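Catalase (PDB 1M7S) decomposes hydrogen peroxide into water and oxygen with the help of a heme cofactor, protecting the cell from peroxide toxicity. Local coordinates at residues G57-F62 with N295-F300; A183-M188 with S235-D240. All blocks are in the same frame, centred on the assembly; numbering follows the deposited sequence.

In the fold
Both contacts belong to the catalase domain of one subunit, and their centres lie 15 Å apart, with about 6 Å between nearest atoms. Along the chain the order is 57-62, 183-188, 235-240, 295-300, which places both segments of contact 2 between the two of contact 1. Contact 1 sits where strand 55-64 meets the end of strand 284-295 in the antiparallel beta-barrel; contact 2 packs a loop on helix 236-246. That helix connects them, because its later residues Leu241 and Ile245 touch Val58. Gly57 lies about 8 Å from the heme, and the Tyr185 side chain about 9 Å from it; both contacts reach the second subunit of the tetramer.

Contact 1 (G57-F62 with N295-F300); sequences GVKGEF and NVDNFF
Val296 and Gly57 make the closest approach between strand 57-62 and the segment 295-300, with CG1 of Val296 3.4 Å from O of Gly57. The methyl lies beside its own backbone N, anti to the carbonyl carbon (chi1 -57°), and is directed at a peptide oxygen. Next to this pair, the side chains of Val58 and Asn295 run obliquely to each other, CG1 of Val58 meeting OD1 of Asn295 at 3.9 Å.

The polar link between the segments is made by water. One molecule donates to O of Gly57 (2.7 Å) and to OD1 of Asn295 (2.8 Å), while accepting from N of Val296; this three-point grip ties the Asn295 amide oxygen to both backbones. A second water donates to O of Asn295 at 2.8 Å and accepts a weak bond from NZ of Lys59.

Lys59 reaches the 295-297 backbone because its chain bends at chi3 (-76°), which carries CE to 4.1 Å from O of Asn295. Its NZ stays 4.3 Å from OD1 of Asp297, too far for a salt bridge; its salt bridge is to OE1 of Glu302, whose OE2 accepts hydrogen bonds from N of Asp297 and N of Asn298. Asp297 OD1 is hydrogen-bonded to NE2 of His369 of a third subunit.

Asn298 is the N-cap of helix 299-304, its OD1 accepting from N of Gln301. The arrangement marks the C-terminal end of catalase barrel strand 284-295, antiparallel to strand 55-64, where the chain passes through a short connection into helix 299-304 beside neighbouring subunits.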
ATOM      1  N   GLY A  57       1.283 -19.201  16.780  1.00  6.45           N
ATOM      2  CA  GLY A  57       2.430 -19.797  16.099  1.00  7.73           C
ATOM      3  C   GLY A  57       3.418 -20.280  17.148  1.00  7.35           C
ATOM      4  O   GLY A  57       3.496 -19.777  18.265  1.00  8.69           O
ATOM      5  N   VAL A  58       4.033 -21.417  16.811  1.00  9.99           N
ATOM      6  CA  VAL A  58       5.052 -22.042  17.636  1.00  9.48           C
ATOM      7  C   VAL A  58       6.076 -22.688  16.686  1.00  8.11           C
ATOM      8  O   VAL A  58       5.922 -22.755  15.473  1.00  7.57           O
ATOM      9  CB  VAL A  58       4.485 -23.138  18.537  1.00  8.19           C
ATOM     10  CG1 VAL A  58       3.510 -22.657  19.661  1.00  9.75           C
ATOM     11  CG2 VAL A  58       3.724 -24.154  17.701  1.00  8.57           C
ATOM     12  N   LYS A  59       7.196 -23.119  17.290  1.00  6.85           N
ATOM     13  CA  LYS A  59       8.282 -23.674  16.475  1.00  7.91           C
ATOM     14  C   LYS A  59       8.656 -25.056  16.968  1.00  6.76           C
ATOM     15  O   LYS A  59       8.386 -25.352  18.118  1.00  8.34           O
ATOM     16  CB  LYS A  59       9.480 -22.719  16.620  1.00 10.42           C
ATOM     17  CG  LYS A  59       9.348 -21.494  15.747  1.00 13.20           C
ATOM     18  CD  LYS A  59      10.539 -20.574  15.727  1.00 16.34           C
ATOM     19  CE  LYS A  59      10.625 -19.738  16.995  1.00 19.13           C
ATOM     20  NZ  LYS A  59      11.628 -18.627  16.782  1.00 24.71           N
ATOM     21  N   GLY A  60       9.240 -25.897  16.129  1.00  8.16           N
ATOM     22  CA  GLY A  60       9.604 -27.250  16.666  1.00  9.94           C
ATOM     23  C   GLY A  60      10.487 -27.900  15.550  1.00  6.18           C
ATOM     24  O   GLY A  60      11.196 -27.217  14.830  1.00  6.62           O
ATOM     25  N   GLU A  61      10.376 -29.222  15.507  1.00  8.36           N
ATOM     26  CA  GLU A  61      11.182 -29.948  14.514  1.00 11.75           C
ATOM     27  C   GLU A  61      10.445 -31.199  14.067  1.00  9.73           C
ATOM     28  O   GLU A  61       9.700 -31.713  14.878  1.00  9.62           O
ATOM     29  CB  GLU A  61      12.529 -30.402  15.144  1.00 17.65           C
ATOM     30  CG  GLU A  61      13.607 -29.343  15.217  1.00 27.37           C
ATOM     31  CD  GLU A  61      14.751 -29.434  14.251  1.00 32.42           C
ATOM     32  OE1 GLU A  61      15.722 -28.638  14.345  1.00 35.31           O
ATOM     33  OE2 GLU A  61      14.742 -30.333  13.375  1.00 36.05           O
ATOM     34  N   PHE A  62      10.718 -31.610  12.815  1.00  8.56           N
ATOM     35  CA  PHE A  62      10.091 -32.846  12.351  1.00  9.55           C
ATOM     36  C   PHE A  62      11.263 -33.811  12.013  1.00  7.89           C
ATOM     37  O   PHE A  62      12.220 -33.300  11.413  1.00  9.94           O
ATOM     38  CB  PHE A  62       9.333 -32.613  11.043  1.00  7.91           C
ATOM     39  CG  PHE A  62       8.928 -33.834  10.258  1.00  7.89           C
ATOM     40  CD1 PHE A  62       7.870 -34.601  10.700  1.00 10.43           C
ATOM     41  CD2 PHE A  62       9.653 -34.204   9.120  1.00  9.05           C
ATOM     42  CE1 PHE A  62       7.518 -35.736   9.989  1.00  9.39           C
ATOM     43  CE2 PHE A  62       9.322 -35.376   8.426  1.00  9.03           C
ATOM     44  CZ  PHE A  62       8.240 -36.122   8.863  1.00  9.06           C
ATOM     45  N   ASN A 295       8.123 -21.433  21.998  1.00  8.94           N
ATOM     46  CA  ASN A 295       7.235 -20.309  21.709  1.00 10.48           C
ATOM     47  C   ASN A 295       7.980 -19.279  20.882  1.00 10.96           C
ATOM     48  O   ASN A 295       9.227 -19.205  20.857  1.00 11.89           O
ATOM     49  CB  ASN A 295       6.702 -19.646  22.992  1.00 11.77           C
ATOM     50  CG  ASN A 295       5.603 -20.507  23.591  1.00 14.16           C
ATOM     51  OD1 ASN A 295       4.636 -20.893  22.923  1.00 12.81           O
ATOM     52  ND2 ASN A 295       5.739 -20.817  24.887  1.00 12.30           N
ATOM     53  N   VAL A 296       7.227 -18.438  20.153  1.00 10.47           N
ATOM     54  CA  VAL A 296       7.867 -17.376  19.357  1.00  9.05           C
ATOM     55  C   VAL A 296       8.450 -16.271  20.241  1.00 10.31           C
ATOM     56  O   VAL A 296       8.021 -16.140  21.381  1.00 12.64           O
ATOM     57  CB  VAL A 296       6.842 -16.740  18.398  1.00 10.68           C
ATOM     58  CG1 VAL A 296       6.230 -17.822  17.494  1.00 10.08           C
ATOM     59  CG2 VAL A 296       5.753 -16.023  19.183  1.00 10.33           C
ATOM     60  N   ASP A 297       9.324 -15.456  19.660  1.00 10.55           N
ATOM     61  CA  ASP A 297       9.879 -14.342  20.435  1.00 11.75           C
ATOM     62  C   ASP A 297       9.014 -13.090  20.267  1.00 10.55           C
ATOM     63  O   ASP A 297       8.880 -12.315  21.223  1.00  9.66           O
ATOM     64  CB  ASP A 297      11.268 -14.067  19.869  1.00 16.44           C
ATOM     65  CG  ASP A 297      12.264 -15.169  20.264  1.00 20.77           C
ATOM     66  OD1 ASP A 297      13.106 -15.507  19.411  1.00 23.62           O
ATOM     67  OD2 ASP A 297      12.241 -15.664  21.389  1.00 21.92           O
ATOM     68  N   ASN A 298       8.474 -12.915  19.055  1.00  9.56           N
ATOM     69  CA  ASN A 298       7.602 -11.716  18.844  1.00  8.31           C
ATOM     70  C   ASN A 298       6.406 -12.114  17.991  1.00  9.19           C
ATOM     71  O   ASN A 298       6.622 -12.560  16.850  1.00  7.89           O
ATOM     72  CB  ASN A 298       8.443 -10.621  18.209  1.00  7.85           C
ATOM     73  CG  ASN A 298       7.679  -9.331  17.939  1.00  9.67           C
ATOM     74  OD1 ASN A 298       7.178  -9.018  16.852  1.00  9.30           O
ATOM     75  ND2 ASN A 298       7.609  -8.504  18.996  1.00  9.46           N
ATOM     76  N   PHE A 299       5.192 -11.972  18.488  1.00  6.90           N
ATOM     77  CA  PHE A 299       3.980 -12.410  17.810  1.00  6.93           C
ATOM     78  C   PHE A 299       3.837 -11.820  16.415  1.00  6.28           C
ATOM     79  O   PHE A 299       3.575 -12.520  15.414  1.00  6.38           O
ATOM     80  CB  PHE A 299       2.739 -12.086  18.689  1.00  7.28           C
ATOM     81  CG  PHE A 299       1.483 -12.699  18.104  1.00  7.52           C
ATOM     82  CD1 PHE A 299       1.049 -13.944  18.508  1.00  8.58           C
ATOM     83  CD2 PHE A 299       0.702 -12.000  17.186  1.00 11.95           C
ATOM     84  CE1 PHE A 299      -0.107 -14.529  18.006  1.00  9.33           C
ATOM     85  CE2 PHE A 299      -0.459 -12.543  16.684  1.00 11.34           C
ATOM     86  CZ  PHE A 299      -0.864 -13.815  17.083  1.00  8.42           C
ATOM     87  N   PHE A 300       4.089 -10.491  16.307  1.00  6.20           N
ATOM     88  CA  PHE A 300       3.907  -9.830  15.025  1.00  7.27           C
ATOM     89  C   PHE A 300       4.929 -10.323  14.000  1.00  5.62           C
ATOM     90  O   PHE A 300       4.654 -10.626  12.847  1.00  4.20           O
ATOM     91  CB  PHE A 300       4.006  -8.288  15.140  1.00  3.77           C
ATOM     92  CG  PHE A 300       3.765  -7.585  13.831  1.00  6.71           C
ATOM     93  CD1 PHE A 300       4.831  -7.133  13.044  1.00  6.36           C
ATOM     94  CD2 PHE A 300       2.465  -7.294  13.392  1.00  8.15           C
ATOM     95  CE1 PHE A 300       4.673  -6.470  11.836  1.00  6.75           C
ATOM     96  CE2 PHE A 300       2.285  -6.637  12.165  1.00  7.17           C
ATOM     97  CZ  PHE A 300       3.383  -6.214  11.403  1.00  9.76           C
TER
HETATM   98  O   HOH W   1       4.477 -19.165  20.753  1.00 11.15           O
HETATM   99  O   HOH W   2      11.690 -18.306  20.005  1.00 23.48           O

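Contact 2 (A183-M188 with S235-D240); sequences AGYRFM and SHLTND
The first turn of helix 236-246 packs here against the loop 183-188 of the catalase domain, with the Tyr185 side chain about 9 Å from the heme: Tyr185 and Leu237 supply the apolar half of the contact, Arg186 and Asp240 the ionic half. CB of Leu237 stands over one face of the Tyr185 ring, 3.9 Å from its centroid and 26° off the normal, a CH-pi contact offset toward CE2; the two side chains cross at about a right angle. CD2 of Leu237 turns instead to the backbone, 3.5 Å from CA of Gly184.

Arg186 forms a side-on, two-nitrogen salt bridge with Asp240. Its NE donates to OD1 (3.0 Å) and its NH2 to OD2 (2.8 Å), both nearly straight. Both oxygens lie close to the guanidinium plane, although that plane is turned 40° from the carboxylate: NE meets OD1 from above the carboxylate, and NH2 meets OD2 on the syn side, also tilted out of plane. Asp240 CG is anti to its backbone N (chi1 173°), on the side of the loop.

A water donates to Asp240 OD1 and to O of Leu237 and accepts from N of Tyr185. Two bonds on OD1 and one on OD2, with the arginine beside them, would probably favour the ionised carboxylate and fix its rotation.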
ATOM      1  N   ALA A 183     -10.748 -28.727  22.694  1.00 10.30           N
ATOM      2  CA  ALA A 183     -10.295 -28.236  24.017  1.00 11.58           C
ATOM      3  C   ALA A 183      -8.892 -27.635  23.911  1.00 10.72           C
ATOM      4  O   ALA A 183      -8.510 -26.800  24.775  1.00 12.66           O
ATOM      5  CB  ALA A 183     -10.294 -29.364  25.027  1.00 11.63           C
ATOM      6  N   GLY A 184      -8.152 -27.996  22.870  1.00  8.18           N
ATOM      7  CA  GLY A 184      -6.823 -27.412  22.690  1.00  7.81           C
ATOM      8  C   GLY A 184      -6.291 -27.823  21.316  1.00  6.19           C
ATOM      9  O   GLY A 184      -6.591 -28.933  20.850  1.00  8.92           O
ATOM     10  N   TYR A 185      -5.382 -27.067  20.782  1.00  4.77           N
ATOM     11  CA  TYR A 185      -4.742 -27.420  19.497  1.00  8.08           C
ATOM     12  C   TYR A 185      -3.884 -28.689  19.668  1.00  9.15           C
ATOM     13  O   TYR A 185      -3.741 -29.485  18.727  1.00  7.76           O
ATOM     14  CB  TYR A 185      -3.849 -26.304  18.996  1.00  7.96           C
ATOM     15  CG  TYR A 185      -4.584 -25.063  18.516  1.00  7.66           C
ATOM     16  CD1 TYR A 185      -5.599 -25.181  17.568  1.00  7.19           C
ATOM     17  CD2 TYR A 185      -4.146 -23.824  18.960  1.00  8.90           C
ATOM     18  CE1 TYR A 185      -6.234 -24.046  17.091  1.00  9.17           C
ATOM     19  CE2 TYR A 185      -4.757 -22.670  18.463  1.00  9.73           C
ATOM     20  CZ  TYR A 185      -5.781 -22.810  17.560  1.00 10.06           C
ATOM     21  OH  TYR A 185      -6.406 -21.659  17.101  1.00 11.97           O
ATOM     22  N   ARG A 186      -3.432 -28.906  20.905  1.00  9.52           N
ATOM     23  CA  ARG A 186      -2.667 -30.104  21.226  1.00 11.98           C
ATOM     24  C   ARG A 186      -3.550 -31.353  21.203  1.00 12.27           C
ATOM     25  O   ARG A 186      -3.009 -32.451  21.116  1.00 14.54           O
ATOM     26  CB  ARG A 186      -2.121 -30.041  22.694  1.00  9.54           C
ATOM     27  CG  ARG A 186      -1.176 -28.865  22.898  1.00 11.38           C
ATOM     28  CD  ARG A 186      -0.519 -28.987  24.312  1.00 11.10           C
ATOM     29  NE  ARG A 186      -1.537 -28.720  25.328  1.00 10.57           N
ATOM     30  CZ  ARG A 186      -1.506 -29.250  26.539  1.00 13.76           C
ATOM     31  NH1 ARG A 186      -0.496 -30.100  26.800  1.00 16.09           N
ATOM     32  NH2 ARG A 186      -2.425 -28.960  27.454  1.00 12.97           N
ATOM     33  N   PHE A 187      -4.848 -31.242  21.287  1.00 10.05           N
ATOM     34  CA  PHE A 187      -5.808 -32.313  21.335  1.00 10.33           C
ATOM     35  C   PHE A 187      -6.645 -32.417  20.058  1.00 10.82           C
ATOM     36  O   PHE A 187      -7.819 -32.729  20.139  1.00 12.31           O
ATOM     37  CB  PHE A 187      -6.708 -32.147  22.581  1.00 11.98           C
ATOM     38  CG  PHE A 187      -5.852 -32.008  23.821  1.00 13.32           C
ATOM     39  CD1 PHE A 187      -5.777 -30.776  24.460  1.00 14.90           C
ATOM     40  CD2 PHE A 187      -5.123 -33.064  24.317  1.00 14.80           C
ATOM     41  CE1 PHE A 187      -4.999 -30.593  25.588  1.00 15.51           C
ATOM     42  CE2 PHE A 187      -4.321 -32.902  25.447  1.00 15.03           C
ATOM     43  CZ  PHE A 187      -4.247 -31.671  26.085  1.00 15.96           C
ATOM     44  N   MET A 188      -6.010 -32.158  18.937  1.00  9.98           N
ATOM     45  CA  MET A 188      -6.660 -32.326  17.650  1.00 10.72           C
ATOM     46  C   MET A 188      -5.673 -32.987  16.678  1.00  8.65           C
ATOM     47  O   MET A 188      -4.466 -32.737  16.754  1.00  6.81           O
ATOM     48  CB  MET A 188      -7.168 -31.055  16.977  1.00 10.25           C
ATOM     49  CG  MET A 188      -6.185 -30.037  16.459  1.00 12.58           C
ATOM     50  SD  MET A 188      -7.054 -28.487  15.997  1.00  8.37           S
ATOM     51  CE  MET A 188      -5.734 -27.882  14.920  1.00  9.19           C
ATOM     52  N   SER A 235      -9.334 -16.788  24.862  1.00  8.74           N
ATOM     53  CA  SER A 235      -8.112 -17.238  24.167  1.00  9.63           C
ATOM     54  C   SER A 235      -7.694 -18.595  24.755  1.00  9.51           C
ATOM     55  O   SER A 235      -6.500 -18.823  24.947  1.00 10.41           O
ATOM     56  CB  SER A 235      -6.930 -16.284  24.353  1.00 12.78           C
ATOM     57  OG  SER A 235      -7.162 -15.004  23.750  1.00 15.38           O
ATOM     58  N   HIS A 236      -8.660 -19.513  24.815  1.00  8.13           N
ATOM     59  CA  HIS A 236      -8.365 -20.792  25.489  1.00 10.40           C
ATOM     60  C   HIS A 236      -7.391 -21.670  24.703  1.00 10.26           C
ATOM     61  O   HIS A 236      -6.528 -22.310  25.353  1.00  9.68           O
ATOM     62  CB  HIS A 236      -9.602 -21.545  25.885  1.00  8.18           C
ATOM     63  CG  HIS A 236     -10.236 -22.442  24.889  1.00 10.19           C
ATOM     64  ND1 HIS A 236     -10.918 -21.946  23.791  1.00 10.66           N
ATOM     65  CD2 HIS A 236     -10.275 -23.785  24.768  1.00  8.77           C
ATOM     66  CE1 HIS A 236     -11.377 -22.934  23.044  1.00  9.22           C
ATOM     67  NE2 HIS A 236     -10.994 -24.062  23.625  1.00 10.36           N
ATOM     68  N   LEU A 237      -7.435 -21.601  23.393  1.00  8.60           N
ATOM     69  CA  LEU A 237      -6.514 -22.439  22.620  1.00  8.74           C
ATOM     70  C   LEU A 237      -5.120 -21.839  22.682  1.00  7.17           C
ATOM     71  O   LEU A 237      -4.173 -22.619  22.817  1.00 10.18           O
ATOM     72  CB  LEU A 237      -6.977 -22.534  21.157  1.00  7.27           C
ATOM     73  CG  LEU A 237      -8.405 -23.128  21.026  1.00  7.06           C
ATOM     74  CD1 LEU A 237      -8.844 -23.047  19.544  1.00  4.82           C
ATOM     75  CD2 LEU A 237      -8.497 -24.569  21.475  1.00  7.20           C
ATOM     76  N   THR A 238      -4.983 -20.511  22.598  1.00  7.59           N
ATOM     77  CA  THR A 238      -3.618 -19.943  22.674  1.00  8.28           C
ATOM     78  C   THR A 238      -3.007 -20.208  24.054  1.00 12.85           C
ATOM     79  O   THR A 238      -1.805 -20.551  24.230  1.00 11.75           O
ATOM     80  CB  THR A 238      -3.628 -18.431  22.376  1.00  9.58           C
ATOM     81  OG1 THR A 238      -4.003 -18.207  20.994  1.00 11.52           O
ATOM     82  CG2 THR A 238      -2.243 -17.822  22.559  1.00  8.85           C
ATOM     83  N   ASN A 239      -3.815 -19.972  25.078  1.00 10.89           N
ATOM     84  CA  ASN A 239      -3.337 -20.164  26.452  1.00 14.41           C
ATOM     85  C   ASN A 239      -2.879 -21.596  26.703  1.00 15.45           C
ATOM     86  O   ASN A 239      -1.844 -21.813  27.353  1.00 15.63           O
ATOM     87  CB  ASN A 239      -4.480 -19.849  27.432  1.00 16.12           C
ATOM     88  CG  ASN A 239      -4.357 -18.413  27.926  1.00 19.06           C
ATOM     89  OD1 ASN A 239      -3.251 -18.056  28.382  1.00 21.31           O
ATOM     90  ND2 ASN A 239      -5.467 -17.710  27.838  1.00 20.60           N
ATOM     91  N   ASP A 240      -3.684 -22.563  26.293  1.00 12.49           N
ATOM     92  CA  ASP A 240      -3.385 -23.985  26.438  1.00 13.53           C
ATOM     93  C   ASP A 240      -2.061 -24.363  25.768  1.00 14.46           C
ATOM     94  O   ASP A 240      -1.261 -25.114  26.337  1.00 14.47           O
ATOM     95  CB  ASP A 240      -4.495 -24.832  25.817  1.00 14.56           C
ATOM     96  CG  ASP A 240      -4.147 -26.328  25.796  1.00 16.70           C
ATOM     97  OD1 ASP A 240      -3.763 -26.834  24.711  1.00 16.81           O
ATOM     98  OD2 ASP A 240      -4.268 -26.955  26.859  1.00 17.50           O
TER
HETATM   99  O   HOH W   3      -3.955 -25.367  22.353  1.00 11.60           O